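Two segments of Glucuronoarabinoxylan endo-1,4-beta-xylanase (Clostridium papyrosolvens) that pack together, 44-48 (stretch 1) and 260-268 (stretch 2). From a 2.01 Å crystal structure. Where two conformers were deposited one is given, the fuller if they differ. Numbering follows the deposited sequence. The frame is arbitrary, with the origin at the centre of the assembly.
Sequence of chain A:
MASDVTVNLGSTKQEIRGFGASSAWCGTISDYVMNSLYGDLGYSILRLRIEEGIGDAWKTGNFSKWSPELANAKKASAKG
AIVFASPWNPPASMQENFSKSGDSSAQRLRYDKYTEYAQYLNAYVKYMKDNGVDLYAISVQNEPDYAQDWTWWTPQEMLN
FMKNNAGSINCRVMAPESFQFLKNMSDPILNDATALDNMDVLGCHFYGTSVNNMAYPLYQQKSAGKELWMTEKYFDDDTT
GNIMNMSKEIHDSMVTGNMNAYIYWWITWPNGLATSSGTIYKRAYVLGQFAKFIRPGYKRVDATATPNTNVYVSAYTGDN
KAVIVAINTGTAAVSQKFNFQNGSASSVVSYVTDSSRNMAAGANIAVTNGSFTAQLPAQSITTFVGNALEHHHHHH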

ATOM      1  N   SER A  44      -2.169  -9.177  -0.848  1.00 13.91           N
ATOM      2  CA  SER A  44      -3.466  -8.936  -1.477  1.00 12.78           C
ATOM      3  C   SER A  44      -3.559  -7.768  -2.493  1.00  6.85           C
ATOM      4  O   SER A  44      -4.643  -7.459  -2.973  1.00  6.83           O
ATOM      5  CB  SER A  44      -4.514  -8.812  -0.377  1.00 11.83           C
ATOM      6  OG  SER A  44      -4.056  -7.847   0.549  1.00 13.08           O
ATOM      7  N   ILE A  45      -2.452  -7.078  -2.757  1.00  7.04           N
ATOM      8  CA  ILE A  45      -2.453  -5.976  -3.713  1.00  8.40           C
ATOM      9  C   ILE A  45      -1.138  -5.970  -4.499  1.00  8.70           C
ATOM     10  O   ILE A  45      -0.066  -6.153  -3.921  1.00 10.28           O
ATOM     11  CB  ILE A  45      -2.616  -4.586  -3.021  1.00 11.93           C
ATOM     12  CG1 ILE A  45      -3.839  -4.561  -2.105  1.00 12.62           C
ATOM     13  CG2 ILE A  45      -2.694  -3.460  -4.069  1.00 12.62           C
ATOM     14  CD1 ILE A  45      -3.993  -3.236  -1.309  1.00  3.72           C
ATOM     15  N   LEU A  46      -1.235  -5.758  -5.810  1.00  7.20           N
ATOM     16  CA  LEU A  46      -0.071  -5.574  -6.678  1.00  7.79           C
ATOM     17  C   LEU A  46      -0.178  -4.253  -7.419  1.00  9.84           C
ATOM     18  O   LEU A  46      -1.233  -3.919  -7.972  1.00  9.08           O
ATOM     19  CB  LEU A  46       0.026  -6.714  -7.718  1.00  7.87           C
ATOM     20  CG  LEU A  46       1.177  -6.571  -8.721  1.00 10.28           C
ATOM     21  CD1 LEU A  46       2.574  -6.650  -8.045  1.00  3.31           C
ATOM     22  CD2 LEU A  46       1.071  -7.631  -9.790  1.00 10.40           C
ATOM     23  N   ARG A  47       0.923  -3.510  -7.437  1.00 10.28           N
ATOM     24  CA  ARG A  47       1.019  -2.250  -8.165  1.00  9.26           C
ATOM     25  C   ARG A  47       1.875  -2.432  -9.419  1.00  8.10           C
ATOM     26  O   ARG A  47       3.063  -2.757  -9.323  1.00  9.90           O
ATOM     27  CB  ARG A  47       1.665  -1.169  -7.264  1.00  4.48           C
ATOM     28  CG  ARG A  47       1.807   0.211  -7.908  1.00  5.33           C
ATOM     29  CD  ARG A  47       2.563   1.163  -6.977  1.00  6.55           C
ATOM     30  NE  ARG A  47       2.609   2.547  -7.491  1.00  7.58           N
ATOM     31  CZ  ARG A  47       3.674   3.338  -7.414  1.00  7.57           C
ATOM     32  NH1 ARG A  47       4.775   2.877  -6.856  1.00  7.76           N
ATOM     33  NH2 ARG A  47       3.623   4.608  -7.863  1.00  8.99           N
ATOM     34  N   LEU A  48       1.275  -2.154 -10.579  1.00  8.23           N
ATOM     35  CA  LEU A  48       1.945  -2.154 -11.880  1.00  9.34           C
ATOM     36  C   LEU A  48       2.450  -0.752 -12.230  1.00 10.78           C
ATOM     37  O   LEU A  48       1.901   0.255 -11.769  1.00  7.04           O
ATOM     38  CB  LEU A  48       0.981  -2.585 -12.988  1.00 11.50           C
ATOM     39  CG  LEU A  48       0.070  -3.785 -12.753  1.00  8.88           C
ATOM     40  CD1 LEU A  48      -0.907  -3.906 -13.916  1.00  8.39           C
ATOM     41  CD2 LEU A  48       0.907  -5.051 -12.593  1.00  8.49           C
ATOM     42  N   ASN A 260      -6.280   2.449   4.501  1.00  8.99           N
ATOM     43  CA  ASN A 260      -6.902   1.201   4.081  1.00  7.97           C
ATOM     44  C   ASN A 260      -5.896   0.186   3.550  1.00 11.58           C
ATOM     45  O   ASN A 260      -6.172  -1.006   3.510  1.00 12.52           O
ATOM     46  CB  ASN A 260      -7.999   1.488   3.043  1.00  6.60           C
ATOM     47  CG  ASN A 260      -9.024   2.501   3.544  1.00 11.45           C
ATOM     48  OD1 ASN A 260      -8.979   3.665   3.177  1.00 10.28           O
ATOM     49  ND2 ASN A 260      -9.935   2.060   4.404  1.00 13.84           N
ATOM     50  N   ALA A 261      -4.722   0.659   3.129  1.00 13.82           N
ATOM     51  CA  ALA A 261      -3.729  -0.222   2.523  1.00  9.76           C
ATOM     52  C   ALA A 261      -2.308   0.323   2.702  1.00 10.98           C
ATOM     53  O   ALA A 261      -2.119   1.533   2.816  1.00 10.29           O
ATOM     54  CB  ALA A 261      -4.027  -0.390   1.036  1.00  5.49           C
ATOM     55  N   TYR A 262      -1.320  -0.568   2.716  1.00 10.09           N
ATOM     56  CA  TYR A 262       0.088  -0.164   2.730  1.00 11.42           C
ATOM     57  C   TYR A 262       0.794  -1.005   1.668  1.00 11.63           C
ATOM     58  O   TYR A 262       0.844  -2.239   1.767  1.00 11.76           O
ATOM     59  CB  TYR A 262       0.712  -0.370   4.118  1.00 10.72           C
ATOM     60  CG  TYR A 262       2.167   0.102   4.253  1.00  8.96           C
ATOM     61  CD1 TYR A 262       3.216  -0.640   3.714  1.00  9.29           C
ATOM     62  CD2 TYR A 262       2.479   1.265   4.945  1.00  9.19           C
ATOM     63  CE1 TYR A 262       4.532  -0.242   3.859  1.00 10.43           C
ATOM     64  CE2 TYR A 262       3.807   1.691   5.080  1.00 11.99           C
ATOM     65  CZ  TYR A 262       4.823   0.931   4.523  1.00 11.10           C
ATOM     66  OH  TYR A 262       6.138   1.338   4.660  1.00 10.41           O
ATOM     67  N   ILE A 263       1.327  -0.349   0.639  0.50  9.68           N
ATOM     68  CA  ILE A 263       1.924  -1.067  -0.485  0.50  8.59           C
ATOM     69  C   ILE A 263       3.401  -0.728  -0.614  0.50  8.72           C
ATOM     70  O   ILE A 263       3.768   0.428  -0.793  0.50  6.84           O
ATOM     71  CB  ILE A 263       1.207  -0.747  -1.826  0.50  7.01           C
ATOM     72  CG1 ILE A 263      -0.259  -1.188  -1.791  0.50  6.29           C
ATOM     73  CG2 ILE A 263       1.930  -1.399  -3.014  0.50  6.37           C
ATOM     74  CD1 ILE A 263      -1.262  -0.032  -1.665  0.50  2.91           C
ATOM     75  N   TYR A 264       4.241  -1.752  -0.512  1.00  6.22           N
ATOM     76  CA  TYR A 264       5.682  -1.622  -0.647  1.00 10.34           C
ATOM     77  C   TYR A 264       6.060  -1.239  -2.091  1.00  9.16           C
ATOM     78  O   TYR A 264       5.282  -1.386  -3.025  1.00  8.93           O
ATOM     79  CB  TYR A 264       6.380  -2.946  -0.219  1.00  8.14           C
ATOM     80  CG  TYR A 264       7.865  -2.830   0.093  1.00  9.23           C
ATOM     81  CD1 TYR A 264       8.304  -2.524   1.378  1.00  9.42           C
ATOM     82  CD2 TYR A 264       8.834  -3.045  -0.898  1.00  7.69           C
ATOM     83  CE1 TYR A 264       9.660  -2.422   1.670  1.00 11.23           C
ATOM     84  CE2 TYR A 264      10.204  -2.929  -0.616  1.00  7.54           C
ATOM     85  CZ  TYR A 264      10.602  -2.624   0.672  1.00 12.06           C
ATOM     86  OH  TYR A 264      11.939  -2.486   0.967  1.00 11.44           O
ATOM     87  N   TRP A 265       7.277  -0.756  -2.249  1.00  7.58           N
ATOM     88  CA  TRP A 265       7.876  -0.485  -3.546  1.00  8.39           C
ATOM     89  C   TRP A 265       8.253  -1.828  -4.234  1.00 11.48           C
ATOM     90  O   TRP A 265       7.620  -2.863  -3.976  1.00 12.44           O
ATOM     91  CB  TRP A 265       9.045   0.500  -3.383  1.00  7.06           C
ATOM     92  CG  TRP A 265       9.776   0.916  -4.627  1.00  9.90           C
ATOM     93  CD1 TRP A 265      11.118   1.166  -4.727  1.00 10.73           C
ATOM     94  CD2 TRP A 265       9.231   1.147  -5.943  1.00 11.60           C
ATOM     95  NE1 TRP A 265      11.440   1.526  -6.016  1.00 10.72           N
ATOM     96  CE2 TRP A 265      10.303   1.519  -6.781  1.00 12.29           C
ATOM     97  CE3 TRP A 265       7.950   1.066  -6.491  1.00 11.69           C
ATOM     98  CZ2 TRP A 265      10.130   1.809  -8.137  1.00 13.26           C
ATOM     99  CZ3 TRP A 265       7.779   1.358  -7.843  1.00  9.79           C
ATOM    100  CH2 TRP A 265       8.865   1.723  -8.648  1.00  9.09           C
ATOM    101  N   TRP A 266       9.102  -1.770  -5.252  1.00  8.21           N
ATOM    102  CA  TRP A 266       9.305  -2.881  -6.171  1.00  6.35           C
ATOM    103  C   TRP A 266       9.881  -4.184  -5.603  1.00 11.24           C
ATOM    104  O   TRP A 266      10.550  -4.210  -4.555  1.00  9.68           O
ATOM    105  CB  TRP A 266      10.109  -2.407  -7.400  1.00  7.35           C
ATOM    106  CG  TRP A 266      11.467  -1.826  -7.105  1.00 10.75           C
ATOM    107  CD1 TRP A 266      12.153  -1.850  -5.908  1.00 12.66           C
ATOM    108  CD2 TRP A 266      12.303  -1.111  -8.029  1.00 13.96           C
ATOM    109  NE1 TRP A 266      13.366  -1.203  -6.044  1.00 12.79           N
ATOM    110  CE2 TRP A 266      13.479  -0.738  -7.332  1.00 14.37           C
ATOM    111  CE3 TRP A 266      12.168  -0.753  -9.374  1.00 15.90           C
ATOM    112  CZ2 TRP A 266      14.513  -0.034  -7.943  1.00 14.53           C
ATOM    113  CZ3 TRP A 266      13.196  -0.044  -9.983  1.00 17.32           C
ATOM    114  CH2 TRP A 266      14.357   0.302  -9.267  1.00 17.35           C
ATOM    115  N   ILE A 267       9.602  -5.283  -6.310  1.00 10.59           N
ATOM    116  CA  ILE A 267       9.850  -6.604  -5.759  1.00 10.03           C
ATOM    117  C   ILE A 267      11.261  -7.141  -5.971  1.00 11.65           C
ATOM    118  O   ILE A 267      11.973  -7.356  -4.983  1.00 13.26           O
ATOM    119  CB  ILE A 267       8.816  -7.661  -6.212  1.00 11.18           C
ATOM    120  CG1 ILE A 267       7.427  -7.331  -5.644  1.00  8.14           C
ATOM    121  CG2 ILE A 267       9.255  -9.034  -5.742  1.00  6.66           C
ATOM    122  CD1 ILE A 267       6.265  -7.933  -6.466  1.00  6.54           C
ATOM    123  N   THR A 268      11.717  -7.371  -7.201  1.00 10.12           N
ATOM    124  CA  THR A 268      12.987  -8.086  -7.195  1.00  9.88           C
ATOM    125  C   THR A 268      14.117  -7.100  -7.431  1.00  8.85           C
ATOM    126  O   THR A 268      14.739  -7.073  -8.489  1.00 10.29           O
ATOM    127  CB  THR A 268      12.942  -9.061  -8.401  1.00 15.95           C
ATOM    128  OG1 THR A 268      12.445  -8.360  -9.556  1.00 10.95           O
ATOM    129  CG2 THR A 268      11.959 -10.217  -8.116  1.00 12.52           C
TER
HETATM  130  O   HOH W   1       4.812   0.775  -4.719  1.00  9.86           O

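Two strands of one chain can pack closely without sharing a single backbone hydrogen bond, and the segments 44-48 and 260-268 of this xylanase illustrate the principle. Strand 45-48 and the strand that includes 261-264 cross with an angle of 52° between their N-to-C directions, and their axes come no nearer than 7.9 Å. The closest register pairs I45 with I263, whose CA atoms lie 7.3 Å apart. That spacing is too wide for the ladder of a common sheet but leaves room for side chains, which therefore carry the contact.

Alternation along each strand sets which side chains start toward the other segment. I45 and R47 point their CA-to-CB bonds toward the other segment, as do A261 and I263, whereas Y262 points away. I45 spans two partners: its CD1 lies 3.7 Å from CB of A261, and its CG2 lies 4.0 Å from CG1 of I263. The small methyl of A261 is thus met by the extended end of the isoleucine, whose chi1 and chi2 are m and t. I263 also reaches R47, with CG2 of I263 4.3 Å from CB of R47, so the aliphatic base of the arginine continues the apolar surface.

Beyond that base, R47 runs out with its first three chi angles all t and brings NH1 to 3.5 Å from CZ3 of W265. The same nitrogen donates to a water, with R47 NH1 3.0 Å from the water O; this water in turn donates to the carbonyl of Y264, its O 2.8 Å from Y264 O. One solvent molecule thereby supplies the polar link that direct hydrogen bonds do not.

Initial direction need not settle a side chain's fate. L46 starts away, yet its end comes nearer, and its CD1 meets CD1 of I267 at 4.2 Å, beyond the corner at W265.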